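Local structure of RRNA methyltransferase (Streptomyces viridochromogenes, 1O9G) at residues 28-33 with 62-67; 20-25 with 94-99. The protein methylates N1 of guanine-2535 in 23S ribosomal RNA, using S-adenosyl-L-methionine as methyl donor, and thereby confers resistance to the orthosomycin antibiotic avilamycin. The protein carries 3 engineered substitutions. All coordinates share one frame; numbering follows the deposited sequence.

Both contacts pack the N-terminal loop that precedes helix 33-45 against the Rossmann-like methyltransferase fold. Contact 1 lays residues 28-33 on the end of the glycine-rich turn, which in class I methyltransferases binds S-adenosylmethionine and probably does so here, and on the start of helix 64-72. Contact 2 joins residues 20-25 to the end of helix 87-98. Their centres lie about 9 Å apart, and contact 1 is nested along the chain within the loop closed by contact 2. Asn96 joins them directly: its ND2 lies 2.9 Å from Ser62 O, a probable hydrogen bond, and its CB packs 3.3 Å from Thr67 OG1. Leu22 of contact 2 also touches Tyr64 of contact 1.

Contact 1: residues 28-33 with 62-67; sequences YPAFPV and SGYLLT
Phe31 and Tyr64 meet where the glycine-rich loop of a Rossmann-like methyltransferase turns into helix 64-72. The loop 28-33 runs nearly parallel to this turn, the two directions 18° apart. Tyr64 has CG anti to its backbone N (chi1 172°), and its ring meets the backbone of Ala30 and Phe31 through CD2 and CE2. Ala30 CB lies over one ring face, 4.1 Å from Tyr64 CE2, while Phe31 O sits in the ring plane at the edge, 3.3 Å from the same CE2. A water bridges the two residues, donating to both Phe31 O and Tyr64 OH; the hydroxyl also bonds to Leu16 O. Val33 CG2 packs against this phenol oxygen, its side chain crossing that of Tyr64 at about a right angle. Phe31 and Leu65 lie side by side and point the same way, with Phe31 CD2 3.9 Å from Leu65 CD1. Ser62 shapes the turn itself: its OG accepts from Tyr64 N at 3.3 Å, an ST turn. A second water accepts from Ser62 N and donates weakly to Pro29 O. At the far end of the contact, Tyr28 CB rests 3.9 Å from Ser62 CB.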
loop_
_atom_site.group_PDB
_atom_site.type_symbol
_atom_site.label_atom_id
_atom_site.label_comp_id
_atom_site.label_asym_id
_atom_site.label_seq_id
_atom_site.Cartn_x
_atom_site.Cartn_y
_atom_site.Cartn_z
ATOM N N TYR A 28 2.791 12.349 7.177
ATOM C CA TYR A 28 2.112 11.313 6.419
ATOM C C TYR A 28 1.185 10.552 7.302
ATOM O O TYR A 28 1.507 10.231 8.439
ATOM C CB TYR A 28 3.103 10.345 5.792
ATOM C CG TYR A 28 3.832 10.991 4.699
ATOM C CD1 TYR A 28 3.293 11.055 3.428
ATOM C CD2 TYR A 28 5.026 11.668 4.950
ATOM C CE1 TYR A 28 3.949 11.714 2.428
ATOM C CE2 TYR A 28 5.687 12.326 3.963
ATOM C CZ TYR A 28 5.149 12.361 2.701
ATOM O OH TYR A 28 5.825 13.025 1.709
ATOM N N PRO A 29 0.029 10.219 6.779
ATOM C CA PRO A 29 -0.943 9.496 7.572
ATOM C C PRO A 29 -0.614 8.009 7.616
ATOM O O PRO A 29 0.056 7.470 6.754
ATOM C CB PRO A 29 -2.222 9.710 6.792
ATOM C CG PRO A 29 -1.768 9.750 5.373
ATOM C CD PRO A 29 -0.444 10.447 5.398
ATOM N N ALA A 30 -1.094 7.382 8.655
ATOM C CA ALA A 30 -1.166 5.947 8.678
ATOM C C ALA A 30 -2.381 5.656 7.783
ATOM O O ALA A 30 -2.977 6.563 7.179
ATOM C CB ALA A 30 -1.339 5.481 10.104
ATOM N N PHE A 31 -2.717 4.408 7.663
ATOM C CA PHE A 31 -3.937 3.971 7.019
ATOM C C PHE A 31 -4.528 2.880 7.921
ATOM O O PHE A 31 -3.785 2.071 8.442
ATOM C CB PHE A 31 -3.614 3.397 5.640
ATOM C CG PHE A 31 -4.809 3.264 4.766
ATOM C CD1 PHE A 31 -5.230 4.314 3.979
ATOM C CD2 PHE A 31 -5.530 2.079 4.750
ATOM C CE1 PHE A 31 -6.381 4.211 3.215
ATOM C CE2 PHE A 31 -6.663 1.959 3.948
ATOM C CZ PHE A 31 -7.068 3.002 3.176
ATOM N N PRO A 32 -5.848 2.807 8.106
ATOM C CA PRO A 32 -6.405 1.746 8.961
ATOM C C PRO A 32 -6.142 0.354 8.401
ATOM O O PRO A 32 -6.449 0.113 7.243
ATOM C CB PRO A 32 -7.910 2.029 8.980
ATOM C CG PRO A 32 -8.086 3.318 8.373
ATOM C CD PRO A 32 -6.892 3.695 7.576
ATOM N N VAL A 33 -5.571 -0.531 9.205
ATOM C CA VAL A 33 -5.249 -1.879 8.769
ATOM C C VAL A 33 -6.483 -2.612 8.255
ATOM O O VAL A 33 -6.435 -3.271 7.227
ATOM C CB VAL A 33 -4.580 -2.674 9.894
ATOM C CG1 VAL A 33 -4.356 -4.109 9.482
ATOM C CG2 VAL A 33 -3.235 -1.996 10.282
ATOM N N SER A 62 4.858 7.273 3.027
ATOM C CA SER A 62 5.700 6.703 4.077
ATOM C C SER A 62 5.935 5.217 3.934
ATOM O O SER A 62 6.709 4.635 4.692
ATOM C CB SER A 62 5.028 6.930 5.434
ATOM O OG SER A 62 3.882 6.099 5.598
ATOM N N GLY A 63 5.220 4.560 3.013
ATOM C CA GLY A 63 5.340 3.134 2.817
ATOM C C GLY A 63 4.628 2.289 3.858
ATOM O O GLY A 63 4.725 1.046 3.800
ATOM N N TYR A 64 3.916 2.923 4.787
ATOM C CA TYR A 64 3.243 2.183 5.838
ATOM C C TYR A 64 2.205 1.258 5.211
ATOM O O TYR A 64 2.088 0.087 5.598
ATOM C CB TYR A 64 2.588 3.169 6.820
ATOM C CG TYR A 64 1.728 2.480 7.818
ATOM C CD1 TYR A 64 2.288 1.887 8.941
ATOM C CD2 TYR A 64 0.356 2.418 7.651
ATOM C CE1 TYR A 64 1.502 1.194 9.854
ATOM C CE2 TYR A 64 -0.455 1.752 8.572
ATOM C CZ TYR A 64 0.119 1.154 9.669
ATOM O OH TYR A 64 -0.647 0.470 10.579
ATOM N N LEU A 65 1.388 1.779 4.299
ATOM C CA LEU A 65 0.322 1.008 3.699
ATOM C C LEU A 65 0.845 -0.248 2.993
ATOM O O LEU A 65 0.357 -1.359 3.206
ATOM C CB LEU A 65 -0.533 1.870 2.771
ATOM C CG LEU A 65 -1.643 1.197 1.977
ATOM C CD1 LEU A 65 -2.606 0.395 2.869
ATOM C CD2 LEU A 65 -2.403 2.261 1.174
ATOM N N LEU A 66 1.834 -0.077 2.150
ATOM C CA LEU A 66 2.383 -1.187 1.402
ATOM C C LEU A 66 3.022 -2.197 2.324
ATOM O O LEU A 66 2.915 -3.383 2.083
ATOM C CB LEU A 66 3.377 -0.678 0.345
ATOM C CG LEU A 66 3.955 -1.743 -0.587
ATOM C CD1 LEU A 66 2.867 -2.369 -1.439
ATOM C CD2 LEU A 66 5.002 -1.141 -1.448
ATOM N N THR A 67 3.639 -1.727 3.391
ATOM C CA THR A 67 4.329 -2.625 4.303
ATOM C C THR A 67 3.323 -3.437 5.127
ATOM O O THR A 67 3.514 -4.653 5.331
ATOM C CB THR A 67 5.285 -1.852 5.212
ATOM O OG1 THR A 67 6.288 -1.195 4.404
ATOM C CG2 THR A 67 6.038 -2.780 6.125
HETATM O O HOH W 1 1.920 7.780 3.870
HETATM O O HOH W 2 -3.023 2.145 11.136
#

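Contact 2: residues 20-25 with 94-99; sequences VVLHSA and AKNLAL
His23 and Asn96 are paired by three hydrogen bonds, two of them weak. His23 N donates to Asn96 OD1 at 2.8 Å, nearly straight at 169° and on a lone pair in the carbonyl plane of the amide. From the other branch, Asn96 ND2 gives a weak, longer bond to His23 O (3.3 Å), so one side-chain amide reads both the backbone N-H and the C=O of a single loop residue. His23 ND1 adds a weak bond to Asn96 OD1, also 3.3 Å long but more bent, at 138°. OD1 thus takes two donors, and the amide is gripped from both ends; ND2 also faces Ser62 O of contact 1. Ring and amide planes stand 44° apart.

Lys95 covers one face of the imidazole. Its CB makes a CH-pi contact 4.1 Å from the centroid of the His23 ring, and the chain, bent at chi3, brings CE back over that face to 3.8 Å from His23 NE2. Val21 O lies over the ring centre on the opposite face.

Farther in, Leu99 CD1 packs against the loop backbone, 3.8 Å from Leu22 CA and 4.0 Å from Leu22 CG, with Val21 CG1 beside it. Arg108 of helix 102-119 bonds to Val21 O and touches both His23 and Leu99. Helix 122-140 packs on Val21, and helix 64-72 meets Leu22 and Asn96, so the loop is wedged among helices 64-72, 87-98, 102-119 and 122-140.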
loop_
_atom_site.group_PDB
_atom_site.type_symbol
_atom_site.label_atom_id
_atom_site.label_comp_id
_atom_site.label_asym_id
_atom_site.label_seq_id
_atom_site.Cartn_x
_atom_site.Cartn_y
_atom_site.Cartn_z
ATOM N N VAL A 20 4.755 1.393 16.296
ATOM C CA VAL A 20 5.129 0.298 17.181
ATOM C C VAL A 20 6.324 -0.396 16.537
ATOM O O VAL A 20 7.464 -0.142 16.922
ATOM C CB VAL A 20 3.923 -0.649 17.450
ATOM C CG1 VAL A 20 4.323 -1.874 18.300
ATOM C CG2 VAL A 20 2.803 0.128 18.092
ATOM N N VAL A 21 6.097 -1.175 15.482
ATOM C CA VAL A 21 7.180 -1.748 14.686
ATOM C C VAL A 21 7.364 -0.911 13.395
ATOM O O VAL A 21 8.453 -0.385 13.088
ATOM C CB VAL A 21 6.932 -3.226 14.361
ATOM C CG1 VAL A 21 8.128 -3.832 13.558
ATOM C CG2 VAL A 21 6.674 -4.015 15.663
ATOM N N LEU A 22 6.289 -0.820 12.629
ATOM C CA LEU A 22 6.234 0.033 11.458
ATOM C C LEU A 22 6.390 1.483 11.868
ATOM O O LEU A 22 6.042 1.891 12.984
ATOM C CB LEU A 22 4.962 -0.236 10.652
ATOM C CG LEU A 22 4.984 -1.511 9.819
ATOM C CD1 LEU A 22 5.115 -2.803 10.609
ATOM C CD2 LEU A 22 3.750 -1.620 8.876
ATOM N N HIS A 23 6.923 2.256 10.945
ATOM C CA HIS A 23 7.400 3.605 11.212
ATOM C C HIS A 23 6.371 4.655 10.871
ATOM O O HIS A 23 5.737 4.580 9.816
ATOM C CB HIS A 23 8.660 3.869 10.407
ATOM C CG HIS A 23 9.815 3.036 10.841
ATOM N ND1 HIS A 23 10.226 1.898 10.188
ATOM C CD2 HIS A 23 10.634 3.175 11.903
ATOM C CE1 HIS A 23 11.275 1.392 10.818
ATOM N NE2 HIS A 23 11.545 2.153 11.850
ATOM N N SER A 24 6.226 5.604 11.812
ATOM C CA SER A 24 5.321 6.751 11.708
ATOM C C SER A 24 6.076 7.988 11.237
ATOM O O SER A 24 7.281 8.095 11.410
ATOM C CB SER A 24 4.648 7.027 13.076
ATOM O OG SER A 24 5.611 7.211 14.099
ATOM N N ALA A 25 5.332 8.938 10.702
ATOM C CA ALA A 25 5.843 10.214 10.262
ATOM C C ALA A 25 4.844 11.315 10.623
ATOM O O ALA A 25 3.654 11.099 10.558
ATOM C CB ALA A 25 6.011 10.169 8.766
ATOM N N ALA A 94 11.571 3.505 2.793
ATOM C CA ALA A 94 12.640 2.534 2.724
ATOM C C ALA A 94 12.821 1.847 4.085
ATOM O O ALA A 94 13.073 0.658 4.131
ATOM C CB ALA A 94 13.920 3.179 2.278
ATOM N N LYS A 95 12.721 2.588 5.189
ATOM C CA LYS A 95 12.780 1.994 6.526
ATOM C C LYS A 95 11.636 1.015 6.724
ATOM O O LYS A 95 11.815 -0.051 7.309
ATOM C CB LYS A 95 12.762 3.054 7.645
ATOM C CG LYS A 95 14.016 3.871 7.741
ATOM C CD LYS A 95 13.962 4.792 8.960
ATOM C CE LYS A 95 14.347 4.091 10.256
ATOM N NZ LYS A 95 14.755 5.073 11.294
ATOM N N ASN A 96 10.454 1.359 6.237
ATOM C CA ASN A 96 9.327 0.441 6.364
ATOM C C ASN A 96 9.542 -0.794 5.509
ATOM O O ASN A 96 9.326 -1.904 5.976
ATOM C CB ASN A 96 7.976 1.112 6.078
ATOM C CG ASN A 96 7.413 1.830 7.273
ATOM O OD1 ASN A 96 7.501 1.301 8.372
ATOM N ND2 ASN A 96 6.779 3.004 7.083
ATOM N N LEU A 97 9.984 -0.626 4.268
ATOM C CA LEU A 97 10.207 -1.788 3.409
ATOM C C LEU A 97 11.310 -2.717 3.915
ATOM O O LEU A 97 11.317 -3.898 3.616
ATOM C CB LEU A 97 10.499 -1.418 1.963
ATOM C CG LEU A 97 9.328 -0.874 1.202
ATOM C CD1 LEU A 97 9.800 -0.718 -0.242
ATOM C CD2 LEU A 97 8.090 -1.684 1.226
ATOM N N ALA A 98 12.261 -2.166 4.662
ATOM C CA ALA A 98 13.289 -2.979 5.293
ATOM C C ALA A 98 12.655 -4.046 6.212
ATOM O O ALA A 98 13.257 -5.086 6.449
ATOM C CB ALA A 98 14.273 -2.118 6.046
ATOM N N LEU A 99 11.468 -3.774 6.746
ATOM C CA LEU A 99 10.752 -4.702 7.604
ATOM C C LEU A 99 10.139 -5.897 6.883
ATOM O O LEU A 99 9.578 -6.776 7.528
ATOM C CB LEU A 99 9.653 -3.955 8.379
ATOM C CG LEU A 99 10.163 -2.779 9.223
ATOM C CD1 LEU A 99 8.974 -2.026 9.742
ATOM C CD2 LEU A 99 11.057 -3.248 10.349
#